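Local atomic coordinates of adenylate cyclase-like protein (Chlamydia trachomatis, PDB entry 4QO6), a protein that forms part of the inner-membrane ring of the type III secretion system, this chain being a piece of its periplasmic region. Residues V158-N162 and G163-L167; H13-E16 and H17-Q21. One frame throughout, in Å; residues are numbered along the deposited sequence. Where two conformers were deposited one is given.

In the fold
Both contacts are local, each made within one continuous run of chain, and they belong to different parts of an elongated periplasmic rod. Contact 2 lies along the first helix, 10-19, which packs on strand 26-30 and helix 45-56 in the PD1 part of the chain. Contact 1 is the hairpin that opens the three-stranded sheet of the BON domain, much later in the sequence. Their centres are 51 Å apart and their nearest atoms about 35 Å, on opposite sides of the chain's centre, so they do not touch. One is a turn between paired strands, the other helical backbone bonding with two glutamine side chains turned against it.

Contact 1. Residues V158-N162 and G163-L167; sequences VSFTN and GEAVL
Strands 158-161 and 164-167 run antiparallel, with 161° between their directions, as a two-residue beta hairpin of the BON domain closed by a type I' turn from Thr161 to Glu164. Ser159 and Val166 form one hydrogen-bonded pair: Val166 N reaches Ser159 O at 2.8 Å, and Ser159 N returns a bond to Val166 O in its carbonyl plane. Thr161 and Glu164 form the second. There Thr161 N bonds Glu164 O at 3.0 Å, whereas Glu164 N approaches Thr161 O from above the carbonyl plane, 55° out of it, as the chain bends through Asn162 and Gly163, both at positive phi.

The side chains of Val158, Phe160, Ala165 and Leu167 share one face of the sheet. Val158 CG2 lies 3.7 Å from Leu167 CD2, the two side chains running alongside each other; Leu144 of helix 137-150 also touches Val158. On the opposite face, Ser159 OG rests against Val166 CB at 3.5 Å.

Phe160 turns its ring toward the turn because CG lies opposite the backbone N (chi1 -177°), and the ring lies obliquely against the backbone of Gly163 and Glu164. The buried ring also meets Val140 and Tyr106, and Glu137 OE2 accepts a bond from Asn162 N. At the far end of the ring, Phe160 CZ comes within 3.5 Å of Gly163 CA.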
ATOM      1  N   VAL A 158     -14.218 -12.352  15.421  1.00 41.97           N
ATOM      2  CA  VAL A 158     -13.177 -11.378  15.072  1.00 43.22           C
ATOM      3  C   VAL A 158     -13.770 -10.122  14.434  1.00 39.73           C
ATOM      4  O   VAL A 158     -14.756 -10.191  13.696  1.00 37.31           O
ATOM      5  CB  VAL A 158     -12.092 -12.013  14.177  1.00 45.61           C
ATOM      6  CG1 VAL A 158     -12.672 -12.475  12.842  1.00 49.45           C
ATOM      7  CG2 VAL A 158     -10.952 -11.046  13.962  1.00 47.87           C
ATOM      8  N   SER A 159     -13.223  -8.966  14.800  1.00 37.29           N
ATOM      9  CA  SER A 159     -13.429  -7.751  14.007  1.00 36.11           C
ATOM     10  C   SER A 159     -12.097  -7.238  13.489  1.00 32.23           C
ATOM     11  O   SER A 159     -11.037  -7.509  14.052  1.00 35.31           O
ATOM     12  CB  SER A 159     -14.192  -6.666  14.777  1.00 37.78           C
ATOM     13  OG  SER A 159     -13.394  -6.067  15.769  1.00 37.17           O
ATOM     14  N   PHE A 160     -12.155  -6.478  12.415  1.00 31.62           N
ATOM     15  CA  PHE A 160     -10.937  -5.970  11.770  1.00 32.49           C
ATOM     16  C   PHE A 160     -11.117  -4.566  11.201  1.00 34.04           C
ATOM     17  O   PHE A 160     -11.979  -4.346  10.341  1.00 37.19           O
ATOM     18  CB  PHE A 160     -10.483  -6.878  10.654  1.00 31.01           C
ATOM     19  CG  PHE A 160      -9.215  -6.427  10.028  1.00 32.57           C
ATOM     20  CD1 PHE A 160      -8.006  -6.625  10.688  1.00 28.50           C
ATOM     21  CD2 PHE A 160      -9.221  -5.763   8.797  1.00 32.68           C
ATOM     22  CE1 PHE A 160      -6.837  -6.175  10.140  1.00 29.90           C
ATOM     23  CE2 PHE A 160      -8.032  -5.331   8.238  1.00 32.46           C
ATOM     24  CZ  PHE A 160      -6.838  -5.545   8.916  1.00 30.81           C
ATOM     25  N   THR A 161     -10.349  -3.616  11.712  1.00 34.58           N
ATOM     26  CA  THR A 161     -10.338  -2.259  11.152  1.00 39.78           C
ATOM     27  C   THR A 161      -8.935  -1.663  11.276  1.00 37.03           C
ATOM     28  O   THR A 161      -8.323  -1.756  12.327  1.00 33.14           O
ATOM     29  CB  THR A 161     -11.339  -1.267  11.814  1.00 41.80           C
ATOM     30  OG1 THR A 161     -10.754  -0.707  12.972  1.00 42.33           O
ATOM     31  CG2 THR A 161     -12.666  -1.916  12.222  1.00 46.70           C
ATOM     32  N   ASN A 162      -8.445  -1.114  10.159  1.00 40.33           N
ATOM     33  CA  ASN A 162      -7.257  -0.321  10.097  1.00 36.89           C
ATOM     34  C   ASN A 162      -6.025  -1.060  10.554  1.00 40.60           C
ATOM     35  O   ASN A 162      -5.177  -0.473  11.230  1.00 39.06           O
ATOM     36  CB  ASN A 162      -7.418   0.976  10.870  1.00 42.66           C
ATOM     37  CG  ASN A 162      -6.549   2.091  10.297  1.00 54.63           C
ATOM     38  OD1 ASN A 162      -6.612   2.401   9.091  1.00 57.48           O
ATOM     39  ND2 ASN A 162      -5.703   2.672  11.140  1.00 61.83           N
ATOM     40  N   GLY A 163      -5.914  -2.337  10.156  1.00 39.33           N
ATOM     41  CA  GLY A 163      -4.727  -3.170  10.441  1.00 35.43           C
ATOM     42  C   GLY A 163      -4.820  -3.853  11.800  1.00 34.73           C
ATOM     43  O   GLY A 163      -3.898  -4.603  12.200  1.00 29.00           O
ATOM     44  N   GLU A 164      -5.919  -3.573  12.513  1.00 29.92           N
ATOM     45  CA  GLU A 164      -6.129  -4.109  13.868  1.00 32.68           C
ATOM     46  C   GLU A 164      -7.258  -5.160  13.959  1.00 27.69           C
ATOM     47  O   GLU A 164      -8.447  -4.896  13.649  1.00 23.42           O
ATOM     48  CB  GLU A 164      -6.374  -2.960  14.858  1.00 38.05           C
ATOM     49  CG  GLU A 164      -6.262  -3.411  16.300  1.00 41.59           C
ATOM     50  CD  GLU A 164      -6.563  -2.317  17.297  1.00 46.42           C
ATOM     51  OE1 GLU A 164      -7.766  -2.021  17.574  1.00 46.93           O
ATOM     52  OE2 GLU A 164      -5.572  -1.773  17.803  1.00 52.10           O
ATOM     53  N   ALA A 165      -6.836  -6.373  14.278  1.00 27.38           N
ATOM     54  CA  ALA A 165      -7.732  -7.498  14.563  1.00 29.08           C
ATOM     55  C   ALA A 165      -8.103  -7.605  16.067  1.00 28.27           C
ATOM     56  O   ALA A 165      -7.202  -7.762  16.900  1.00 28.90           O
ATOM     57  CB  ALA A 165      -7.040  -8.785  14.148  1.00 27.42           C
ATOM     58  N   VAL A 166      -9.397  -7.643  16.367  1.00 27.36           N
ATOM     59  CA  VAL A 166      -9.908  -7.827  17.737  1.00 30.15           C
ATOM     60  C   VAL A 166     -10.629  -9.189  17.912  1.00 32.17           C
ATOM     61  O   VAL A 166     -11.592  -9.509  17.204  1.00 29.13           O
ATOM     62  CB  VAL A 166     -10.885  -6.691  18.187  1.00 30.32           C
ATOM     63  CG1 VAL A 166     -11.256  -6.850  19.644  1.00 32.98           C
ATOM     64  CG2 VAL A 166     -10.293  -5.286  18.048  1.00 30.91           C
ATOM     65  N   LEU A 167     -10.167  -9.964  18.891  1.00 32.09           N
ATOM     66  CA  LEU A 167     -10.743 -11.263  19.221  1.00 31.13           C
ATOM     67  C   LEU A 167     -11.522 -11.245  20.542  1.00 31.89           C
ATOM     68  O   LEU A 167     -11.039 -10.757  21.570  1.00 29.21           O
ATOM     69  CB  LEU A 167      -9.641 -12.293  19.326  1.00 29.88           C
ATOM     70  CG  LEU A 167      -8.690 -12.320  18.136  1.00 31.36           C
ATOM     71  CD1 LEU A 167      -7.530 -13.230  18.459  1.00 32.61           C
ATOM     72  CD2 LEU A 167      -9.404 -12.741  16.855  1.00 32.24           C
TER

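Contact 2. Residues H13-E16 and H17-Q21; sequences HDIE and HVIQQ
Main-chain hydrogen bonds from His17, Ile19 and Gln20 back to His13, Ile15 and Glu16 carry the i to i+4 pattern of an alpha helix, here along helix 10-19 in the PD1 part of the chain. The straightest joins Ile19 N to Ile15 O at 2.8 Å, with an N-H...O angle of 169°. Gln20 N reaches Glu16 O at 2.9 Å, while His17 N meets His13 O at 3.0 Å with a more bent angle of 141°. Two weak i to i+3 bonds accompany them, from His17 N to Asp14 O and from Val18 N to Ile15 O; Ile15 O and His17 N therefore each take part in two bonds. Beyond these, Gln21 N turns back to Val18 O.

Apolar packing follows one side of the helix. Ile15 and Ile19 meet through their CG2 methyls at 4.0 Å, the side chains inclined to each other, and both lean on Phe27 of strand 26-30. Ile15 is buried further by Phe29 and Phe60, and Val18 packs on Lys54 and Val55 of helix 45-56.

Two glutamine side chains lie against the backbone. Gln20 CG stands between its own N and carbonyl carbon (chi1 73°), which sets its aliphatic part against the oxygen end of the Glu16 carbonyl, CG lying 3.2 Å from Glu16 O. Gln21 reaches back four residues: its NE2 lies over one face of the His17 ring, displaced from the ring centre, and donates a nearly straight hydrogen bond of 2.7 Å to His17 O, which sits in the plane of the Gln21 amide.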
ATOM      1  N   HIS A  13      25.541   8.472 -28.420  1.00 32.91           N
ATOM      2  CA  HIS A  13      26.183   7.948 -27.239  0.50 29.73           C
ATOM      3  C   HIS A  13      26.281   8.990 -26.107  1.00 29.61           C
ATOM      4  O   HIS A  13      26.078   8.649 -24.940  1.00 33.29           O
ATOM      5  CB  HIS A  13      27.547   7.329 -27.605  0.50 30.51           C
ATOM      6  CG  HIS A  13      27.434   5.972 -28.226  0.50 30.11           C
ATOM      7  ND1 HIS A  13      27.368   5.775 -29.589  0.50 31.00           N
ATOM      8  CD2 HIS A  13      27.342   4.741 -27.666  0.50 31.81           C
ATOM      9  CE1 HIS A  13      27.246   4.483 -29.843  0.50 30.84           C
ATOM     10  NE2 HIS A  13      27.233   3.833 -28.692  0.50 30.91           N
ATOM     11  N   ASP A  14      26.571  10.242 -26.442  1.00 26.15           N
ATOM     12  CA  ASP A  14      26.610  11.311 -25.452  1.00 29.26           C
ATOM     13  C   ASP A  14      25.216  11.589 -24.793  1.00 27.95           C
ATOM     14  O   ASP A  14      25.114  11.711 -23.583  1.00 26.74           O
ATOM     15  CB  ASP A  14      27.143  12.643 -26.105  1.00 35.77           C
ATOM     16  CG  ASP A  14      28.686  12.639 -26.394  1.00 38.92           C
ATOM     17  OD1 ASP A  14      29.362  11.588 -26.238  1.00 46.06           O
ATOM     18  OD2 ASP A  14      29.210  13.710 -26.764  1.00 41.36           O
ATOM     19  N   ILE A  15      24.154  11.743 -25.586  1.00 25.31           N
ATOM     20  CA  ILE A  15      22.799  11.846 -25.019  1.00 25.44           C
ATOM     21  C   ILE A  15      22.425  10.618 -24.149  1.00 24.40           C
ATOM     22  O   ILE A  15      22.000  10.775 -23.004  1.00 20.96           O
ATOM     23  CB  ILE A  15      21.714  12.034 -26.117  1.00 25.90           C
ATOM     24  CG1 ILE A  15      21.990  13.291 -26.956  1.00 25.26           C
ATOM     25  CG2 ILE A  15      20.329  12.180 -25.473  1.00 28.22           C
ATOM     26  CD1 ILE A  15      21.247  13.263 -28.276  1.00 28.90           C
ATOM     27  N   GLU A  16      22.650   9.423 -24.658  1.00 25.03           N
ATOM     28  CA  GLU A  16      22.395   8.201 -23.859  1.00 31.87           C
ATOM     29  C   GLU A  16      23.119   8.150 -22.525  1.00 32.83           C
ATOM     30  O   GLU A  16      22.565   7.634 -21.543  1.00 33.11           O
ATOM     31  CB  GLU A  16      22.750   6.929 -24.634  1.00 32.82           C
ATOM     32  CG  GLU A  16      21.766   6.608 -25.735  1.00 38.45           C
ATOM     33  CD  GLU A  16      22.202   5.452 -26.627  1.00 44.56           C
ATOM     34  OE1 GLU A  16      23.234   4.770 -26.353  1.00 46.64           O
ATOM     35  OE2 GLU A  16      21.501   5.248 -27.635  1.00 49.59           O
ATOM     36  N   HIS A  17      24.357   8.651 -22.486  1.00 31.29           N
ATOM     37  CA  HIS A  17      25.154   8.579 -21.245  1.00 32.19           C
ATOM     38  C   HIS A  17      24.409   9.375 -20.157  1.00 26.89           C
ATOM     39  O   HIS A  17      24.369   9.034 -18.972  1.00 25.88           O
ATOM     40  CB  HIS A  17      26.559   9.146 -21.486  1.00 34.02           C
ATOM     41  CG  HIS A  17      27.368   9.314 -20.238  1.00 40.32           C
ATOM     42  ND1 HIS A  17      27.952   8.248 -19.584  1.00 38.58           N
ATOM     43  CD2 HIS A  17      27.727  10.428 -19.551  1.00 42.35           C
ATOM     44  CE1 HIS A  17      28.599   8.693 -18.520  1.00 41.77           C
ATOM     45  NE2 HIS A  17      28.491  10.014 -18.484  1.00 43.16           N
ATOM     46  N   VAL A  18      23.800  10.453 -20.591  1.00 25.90           N
ATOM     47  CA  VAL A  18      22.999  11.258 -19.703  1.00 22.92           C
ATOM     48  C   VAL A  18      21.692  10.511 -19.428  1.00 22.74           C
ATOM     49  O   VAL A  18      21.427  10.114 -18.298  1.00 23.00           O
ATOM     50  CB  VAL A  18      22.762  12.641 -20.280  1.00 22.43           C
ATOM     51  CG1 VAL A  18      22.020  13.497 -19.276  1.00 25.43           C
ATOM     52  CG2 VAL A  18      24.065  13.355 -20.599  1.00 23.52           C
ATOM     53  N   ILE A  19      20.866  10.294 -20.443  1.00 23.62           N
ATOM     54  CA  ILE A  19      19.471   9.929 -20.155  1.00 24.48           C
ATOM     55  C   ILE A  19      19.322   8.533 -19.506  1.00 24.94           C
ATOM     56  O   ILE A  19      18.401   8.324 -18.711  1.00 19.47           O
ATOM     57  CB  ILE A  19      18.554  10.115 -21.368  1.00 29.66           C
ATOM     58  CG1 ILE A  19      18.880   9.123 -22.469  1.00 32.77           C
ATOM     59  CG2 ILE A  19      18.631  11.545 -21.881  1.00 29.83           C
ATOM     60  CD1 ILE A  19      17.627   8.681 -23.161  1.00 37.01           C
ATOM     61  N   GLN A  20      20.321   7.646 -19.709  1.00 26.95           N
ATOM     62  CA  GLN A  20      20.384   6.292 -19.066  1.00 26.86           C
ATOM     63  C   GLN A  20      20.346   6.341 -17.562  1.00 24.60           C
ATOM     64  O   GLN A  20      19.921   5.383 -16.908  1.00 24.35           O
ATOM     65  CB  GLN A  20      21.654   5.524 -19.463  1.00 29.77           C
ATOM     66  CG  GLN A  20      22.949   6.030 -18.823  1.00 34.09           C
ATOM     67  CD  GLN A  20      24.138   5.058 -18.997  1.00 40.39           C
ATOM     68  OE1 GLN A  20      24.886   5.159 -19.974  1.00 39.27           O
ATOM     69  NE2 GLN A  20      24.291   4.099 -18.055  1.00 36.42           N
ATOM     70  N   GLN A  21      20.786   7.463 -17.000  1.00 22.80           N
ATOM     71  CA  GLN A  21      20.725   7.634 -15.558  1.00 25.44           C
ATOM     72  C   GLN A  21      19.332   7.907 -14.997  1.00 26.75           C
ATOM     73  O   GLN A  21      19.163   7.970 -13.769  1.00 32.86           O
ATOM     74  CB  GLN A  21      21.703   8.728 -15.138  1.00 26.19           C
ATOM     75  CG  GLN A  21      23.149   8.442 -15.661  1.00 26.41           C
ATOM     76  CD  GLN A  21      24.078   9.617 -15.423  1.00 30.77           C
ATOM     77  OE1 GLN A  21      24.144  10.128 -14.280  1.00 29.77           O
ATOM     78  NE2 GLN A  21      24.771  10.096 -16.493  1.00 29.04           N
TER